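Local atomic coordinates of protein Amuc_1100 (Akkermansia muciniphila, PDB entry 6KNY), a protein that is of uncharacterised molecular function but is probably anchored in the membrane by a transmembrane helix, which is absent from this construct. Residues L124-S129 / Y199-N204; L120-K125 / L271-F276. All blocks are in the same frame, centred on the assembly; numbering follows the deposited sequence. Where two conformers were deposited one is given.

Interaction 1: L124-S129 / Y199-N204; sequences LKAINS and YLFTVN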
loop_
_atom_site.group_PDB
_atom_site.type_symbol
_atom_site.label_atom_id
_atom_site.label_comp_id
_atom_site.label_asym_id
_atom_site.label_seq_id
_atom_site.Cartn_x
_atom_site.Cartn_y
_atom_site.Cartn_z
ATOM N N LEU A 124 4.603 0.756 -5.066
ATOM C CA LEU A 124 3.425 1.449 -5.577
ATOM C C LEU A 124 2.349 0.467 -6.032
ATOM O O LEU A 124 1.162 0.671 -5.760
ATOM C CB LEU A 124 3.843 2.374 -6.721
ATOM C CG LEU A 124 2.729 3.024 -7.556
ATOM C CD1 LEU A 124 1.693 3.736 -6.672
ATOM C CD2 LEU A 124 3.320 3.975 -8.613
ATOM N N LYS A 125 2.737 -0.604 -6.735
ATOM C CA LYS A 125 1.722 -1.555 -7.195
ATOM C C LYS A 125 1.044 -2.248 -6.022
ATOM O O LYS A 125 -0.176 -2.457 -6.044
ATOM C CB LYS A 125 2.330 -2.597 -8.149
ATOM C CG LYS A 125 2.600 -2.038 -9.548
ATOM C CD LYS A 125 1.622 -2.558 -10.645
ATOM C CE LYS A 125 2.041 -2.221 -12.093
ATOM N NZ LYS A 125 1.001 -1.535 -12.934
ATOM N N ALA A 126 1.807 -2.590 -4.975
ATOM C CA ALA A 126 1.222 -3.246 -3.806
ATOM C C ALA A 126 0.290 -2.304 -3.042
ATOM O O ALA A 126 -0.825 -2.693 -2.652
ATOM C CB ALA A 126 2.332 -3.767 -2.886
ATOM N N ILE A 127 0.735 -1.068 -2.805
ATOM C CA ILE A 127 -0.094 -0.103 -2.081
ATOM C C ILE A 127 -1.340 0.233 -2.895
ATOM O O ILE A 127 -2.463 0.252 -2.368
ATOM C CB ILE A 127 0.719 1.164 -1.732
ATOM C CG1 ILE A 127 1.844 0.831 -0.746
ATOM C CG2 ILE A 127 -0.220 2.273 -1.157
ATOM C CD1 ILE A 127 2.821 2.000 -0.456
ATOM N N ASN A 128 -1.164 0.461 -4.201
ATOM C CA ASN A 128 -2.312 0.695 -5.078
ATOM C C ASN A 128 -3.345 -0.415 -4.967
ATOM O O ASN A 128 -4.549 -0.152 -4.908
ATOM C CB ASN A 128 -1.885 0.826 -6.540
ATOM C CG ASN A 128 -3.076 1.120 -7.449
ATOM O OD1 ASN A 128 -3.712 2.168 -7.330
ATOM N ND2 ASN A 128 -3.425 0.167 -8.289
ATOM N N SER A 129 -2.890 -1.666 -4.970
ATOM C CA SER A 129 -3.819 -2.788 -4.885
ATOM C C SER A 129 -4.520 -2.816 -3.533
ATOM O O SER A 129 -5.736 -3.044 -3.453
ATOM C CB SER A 129 -3.080 -4.100 -5.138
ATOM O OG SER A 129 -3.940 -5.196 -4.905
ATOM N N TYR A 199 0.206 -9.873 -2.420
ATOM C CA TYR A 199 1.128 -9.023 -1.683
ATOM C C TYR A 199 0.942 -9.291 -0.200
ATOM O O TYR A 199 -0.193 -9.381 0.274
ATOM C CB TYR A 199 0.878 -7.544 -2.000
ATOM C CG TYR A 199 1.161 -7.166 -3.439
ATOM C CD1 TYR A 199 2.462 -6.936 -3.876
ATOM C CD2 TYR A 199 0.125 -7.022 -4.360
ATOM C CE1 TYR A 199 2.721 -6.559 -5.184
ATOM C CE2 TYR A 199 0.376 -6.654 -5.675
ATOM C CZ TYR A 199 1.672 -6.436 -6.082
ATOM O OH TYR A 199 1.930 -6.077 -7.388
ATOM N N LEU A 200 2.052 -9.420 0.531
ATOM C CA LEU A 200 2.019 -9.732 1.960
ATOM C C LEU A 200 2.237 -8.454 2.774
ATOM O O LEU A 200 3.356 -7.924 2.829
ATOM C CB LEU A 200 3.072 -10.788 2.302
ATOM C CG LEU A 200 3.239 -11.194 3.782
ATOM C CD1 LEU A 200 1.933 -11.727 4.361
ATOM C CD2 LEU A 200 4.360 -12.266 3.887
ATOM N N PHE A 201 1.171 -7.963 3.402
ATOM C CA PHE A 201 1.253 -6.864 4.366
ATOM C C PHE A 201 1.133 -7.450 5.760
ATOM O O PHE A 201 0.186 -8.196 6.045
ATOM C CB PHE A 201 0.135 -5.835 4.164
ATOM C CG PHE A 201 0.288 -4.988 2.934
ATOM C CD1 PHE A 201 0.985 -3.789 2.982
ATOM C CD2 PHE A 201 -0.311 -5.372 1.728
ATOM C CE1 PHE A 201 1.109 -2.992 1.844
ATOM C CE2 PHE A 201 -0.192 -4.578 0.597
ATOM C CZ PHE A 201 0.506 -3.388 0.654
ATOM N N THR A 202 2.087 -7.131 6.621
ATOM C CA THR A 202 2.030 -7.624 7.983
ATOM C C THR A 202 1.769 -6.445 8.908
ATOM O O THR A 202 2.130 -5.308 8.597
ATOM C CB THR A 202 3.319 -8.379 8.344
ATOM O OG1 THR A 202 3.134 -9.051 9.602
ATOM C CG2 THR A 202 4.500 -7.418 8.443
ATOM N N VAL A 203 1.071 -6.703 10.009
ATOM C CA VAL A 203 0.572 -5.632 10.869
ATOM C C VAL A 203 1.597 -5.391 11.968
ATOM O O VAL A 203 1.793 -6.236 12.847
ATOM C CB VAL A 203 -0.804 -5.966 11.459
ATOM C CG1 VAL A 203 -1.209 -4.910 12.495
ATOM C CG2 VAL A 203 -1.851 -6.058 10.356
ATOM N N ASN A 204 2.266 -4.242 11.905
ATOM C CA ASN A 204 3.156 -3.835 12.981
ATOM C C ASN A 204 2.364 -3.346 14.187
ATOM O O ASN A 204 2.654 -3.730 15.327
ATOM C CB ASN A 204 4.111 -2.759 12.481
ATOM C CG ASN A 204 5.052 -2.283 13.552
ATOM O OD1 ASN A 204 5.780 -3.081 14.163
ATOM N ND2 ASN A 204 5.040 -0.984 13.802
#
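The ring of Tyr199 lies flat on helix 117-134, directly over Ala126. Ala126 CA stands 3.7 Å from the ring centroid and only 2° off the ring normal, so its C-H makes a CH-pi contact with the face. The methyl group of Ala126 meets the same face nearer the rim, with CB 3.3 Å from Tyr199 CD1. A small side chain at this place lets the ring come down close to the helix backbone. Tyr199 reaches the helix with CG anti to its own carbonyl carbon (chi1 -65°). The ring runs across the helix, and the Tyr199 hydroxyl ends beside the preceding residue, with Tyr199 OH 3.6 Å from Lys125 CB. This is a packing contact. The lysine chain bends away, and its ammonium group forms a salt bridge with Glu76 of helix 70-91. Further along the helix, Ser129 CB approaches Tyr199 CE2 obliquely at 4.3 Å.

Phe201 has a similar first torsion (chi1 -72°) but presents its edge instead of its face. Phe201 CZ, the tip of the ring, points at the helix backbone, 3.6 Å from the carbonyl oxygen Ala126 O. Phe201 CZ also lies 4.0 Å from Ala126 CB. The amide nitrogen of Ile127 is also near the plane of this ring. Ala126 thus meets a ring face at its CA and methyl and a ring edge at its carbonyl, from directions roughly at right angles. No hydrogen bond crosses the contact. Leu175 of strand 170-181 touches both Ile127 and Phe201, and Leu273 of strand 265-276 touches Ala126. This is a helix packed on one face of a mostly antiparallel sheet, an alpha+beta arrangement, here at the outermost strand 201-210 and the loop leading into it.

Interaction 2: L120-K125 / L271-F276; sequences LGFELK and LNLVHF
The ring of Phe122 takes the edge of the His275 imidazole on one face. His275 CD2 sits over the centre of that face, 3.5 Å above the plane. This is a T-shaped pair, with centroids 4.7 Å apart and planes at 76°. At the edge of the Phe122 ring, near its plane, lies the carbonyl oxygen of Val274, with Val274 O 4.3 Å from Phe122 CZ. Leu273 comes obliquely, tip to tip, its CD2 3.5 Å from Phe122 CE2. Leu273 CD2 also lies 4.1 Å from Glu123 CG. Phe122, Leu273 and His275 all have CG anti to the backbone N, which carries the phenylalanine ring across to the strand and the two strand side chains to the helix. An alanine in place of Phe122 would remove the ring and would probably leave His275 CD2 and Leu273 CD2 without their main packing partner on the helix.

The buried polar ends beside this apolar patch have partners within the protein. Glu123 forms a salt bridge with Arg147. His275 is fixed at both nitrogens, NE2 by the carbonyl oxygen of Ser63 and ND1 by the side chain of Asn277. Met173 of strand 170-181 touches Phe122, Glu123 and His275. Helix 117-134 thus packs on strand 265-276, which runs between strands 170-181 and 201-210, while Leu124 faces Phe73 and Phe80 of helix 70-91.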
loop_
_atom_site.group_PDB
_atom_site.type_symbol
_atom_site.label_atom_id
_atom_site.label_comp_id
_atom_site.label_asym_id
_atom_site.label_seq_id
_atom_site.Cartn_x
_atom_site.Cartn_y
_atom_site.Cartn_z
ATOM N N LEU A 120 10.478 1.125 -6.066
ATOM C CA LEU A 120 9.276 1.933 -5.858
ATOM C C LEU A 120 8.075 1.424 -6.654
ATOM O O LEU A 120 6.923 1.579 -6.209
ATOM C CB LEU A 120 9.558 3.382 -6.237
ATOM C CG LEU A 120 10.567 4.074 -5.323
ATOM C CD1 LEU A 120 10.957 5.433 -5.884
ATOM C CD2 LEU A 120 9.986 4.221 -3.920
ATOM N N GLY A 121 8.304 0.866 -7.850
ATOM C CA GLY A 121 7.180 0.375 -8.640
ATOM C C GLY A 121 6.525 -0.838 -8.013
ATOM O O GLY A 121 5.309 -0.997 -8.069
ATOM N N PHE A 122 7.329 -1.713 -7.408
ATOM C CA PHE A 122 6.771 -2.808 -6.625
ATOM C C PHE A 122 5.936 -2.257 -5.478
ATOM O O PHE A 122 4.795 -2.672 -5.276
ATOM C CB PHE A 122 7.888 -3.701 -6.077
ATOM C CG PHE A 122 7.434 -4.622 -4.975
ATOM C CD1 PHE A 122 6.772 -5.809 -5.276
ATOM C CD2 PHE A 122 7.629 -4.290 -3.641
ATOM C CE1 PHE A 122 6.329 -6.653 -4.258
ATOM C CE2 PHE A 122 7.198 -5.133 -2.630
ATOM C CZ PHE A 122 6.557 -6.308 -2.932
ATOM N N GLU A 123 6.492 -1.302 -4.728
ATOM C CA GLU A 123 5.784 -0.754 -3.568
ATOM C C GLU A 123 4.520 -0.023 -3.988
ATOM O O GLU A 123 3.466 -0.163 -3.357
ATOM C CB GLU A 123 6.703 0.174 -2.773
ATOM C CG GLU A 123 6.124 0.506 -1.421
ATOM C CD GLU A 123 7.048 1.331 -0.559
ATOM O OE1 GLU A 123 7.887 2.077 -1.112
ATOM O OE2 GLU A 123 6.910 1.248 0.678
ATOM N N LEU A 124 4.603 0.756 -5.066
ATOM C CA LEU A 124 3.425 1.449 -5.577
ATOM C C LEU A 124 2.349 0.467 -6.032
ATOM O O LEU A 124 1.162 0.671 -5.760
ATOM C CB LEU A 124 3.843 2.374 -6.721
ATOM C CG LEU A 124 2.729 3.024 -7.556
ATOM C CD1 LEU A 124 1.693 3.736 -6.672
ATOM C CD2 LEU A 124 3.320 3.975 -8.613
ATOM N N LYS A 125 2.737 -0.604 -6.735
ATOM C CA LYS A 125 1.722 -1.555 -7.195
ATOM C C LYS A 125 1.044 -2.248 -6.022
ATOM O O LYS A 125 -0.176 -2.457 -6.044
ATOM C CB LYS A 125 2.330 -2.597 -8.149
ATOM C CG LYS A 125 2.600 -2.038 -9.548
ATOM C CD LYS A 125 1.622 -2.558 -10.645
ATOM C CE LYS A 125 2.041 -2.221 -12.093
ATOM N NZ LYS A 125 1.001 -1.535 -12.934
ATOM N N LEU A 271 1.904 -0.855 8.826
ATOM C CA LEU A 271 2.114 -2.080 8.081
ATOM C C LEU A 271 3.566 -2.193 7.647
ATOM O O LEU A 271 4.268 -1.187 7.481
ATOM C CB LEU A 271 1.198 -2.115 6.862
ATOM C CG LEU A 271 -0.299 -2.013 7.196
ATOM C CD1 LEU A 271 -1.083 -1.618 5.958
ATOM C CD2 LEU A 271 -0.826 -3.326 7.758
ATOM N N ASN A 272 4.023 -3.432 7.497
ATOM C CA ASN A 272 5.252 -3.724 6.771
ATOM C C ASN A 272 4.875 -4.591 5.581
ATOM O O ASN A 272 4.393 -5.717 5.756
ATOM C CB ASN A 272 6.283 -4.413 7.655
ATOM C CG ASN A 272 6.878 -3.468 8.705
ATOM O OD1 ASN A 272 7.718 -2.623 8.405
ATOM N ND2 ASN A 272 6.457 -3.632 9.943
ATOM N N LEU A 273 5.046 -4.037 4.381
ATOM C CA LEU A 273 4.965 -4.815 3.150
ATOM C C LEU A 273 6.222 -5.668 3.041
ATOM O O LEU A 273 7.338 -5.149 3.126
ATOM C CB LEU A 273 4.846 -3.875 1.951
ATOM C CG LEU A 273 4.953 -4.463 0.537
ATOM C CD1 LEU A 273 3.804 -5.437 0.263
ATOM C CD2 LEU A 273 5.039 -3.329 -0.522
ATOM N N VAL A 274 6.057 -6.970 2.853
ATOM C CA VAL A 274 7.192 -7.888 2.853
ATOM C C VAL A 274 7.647 -8.084 1.407
ATOM O O VAL A 274 6.916 -8.661 0.594
ATOM C CB VAL A 274 6.815 -9.215 3.524
ATOM C CG1 VAL A 274 7.971 -10.208 3.469
ATOM C CG2 VAL A 274 6.366 -8.947 4.982
ATOM N N HIS A 275 8.845 -7.583 1.072
ATOM C CA HIS A 275 9.435 -7.850 -0.237
ATOM C C HIS A 275 10.401 -9.031 -0.129
ATOM O O HIS A 275 11.437 -8.931 0.537
ATOM C CB HIS A 275 10.177 -6.643 -0.812
ATOM C CG HIS A 275 10.747 -6.927 -2.172
ATOM N ND1 HIS A 275 12.061 -7.305 -2.372
ATOM C CD2 HIS A 275 10.155 -6.982 -3.391
ATOM C CE1 HIS A 275 12.263 -7.540 -3.658
ATOM N NE2 HIS A 275 11.127 -7.335 -4.300
ATOM N N PHE A 276 10.081 -10.127 -0.816
ATOM C CA PHE A 276 10.947 -11.306 -0.860
ATOM C C PHE A 276 12.087 -11.076 -1.845
ATOM O O PHE A 276 11.856 -10.704 -2.998
ATOM C CB PHE A 276 10.129 -12.541 -1.236
ATOM C CG PHE A 276 9.118 -12.893 -0.196
ATOM C CD1 PHE A 276 9.470 -13.680 0.896
ATOM C CD2 PHE A 276 7.827 -12.402 -0.276
ATOM C CE1 PHE A 276 8.539 -13.973 1.899
ATOM C CE2 PHE A 276 6.893 -12.681 0.723
ATOM C CZ PHE A 276 7.251 -13.464 1.810
#

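In the fold
Both interactions fasten helix 117-134 to one face of the same sheet. Their helix segments overlap at 124-125, but only Lys125 of these makes contact, in interaction 1. The contact centres lie about 6 Å apart. Interaction 2 is buried and meets an inner strand. Interaction 1 meets the outer strand 201-210 and is only partly buried, with Lys125 exposed at its border. Aromatic rings serve both, but differently. In interaction 1 the strand side supplies them to an alanine, while in interaction 2 each side supplies a ring, Phe122 from the helix and His275 from the strand, beside a leucine. The two strands pair through their backbones, with Thr202 N probably hydrogen-bonded to Asn272 O at 2.8 Å.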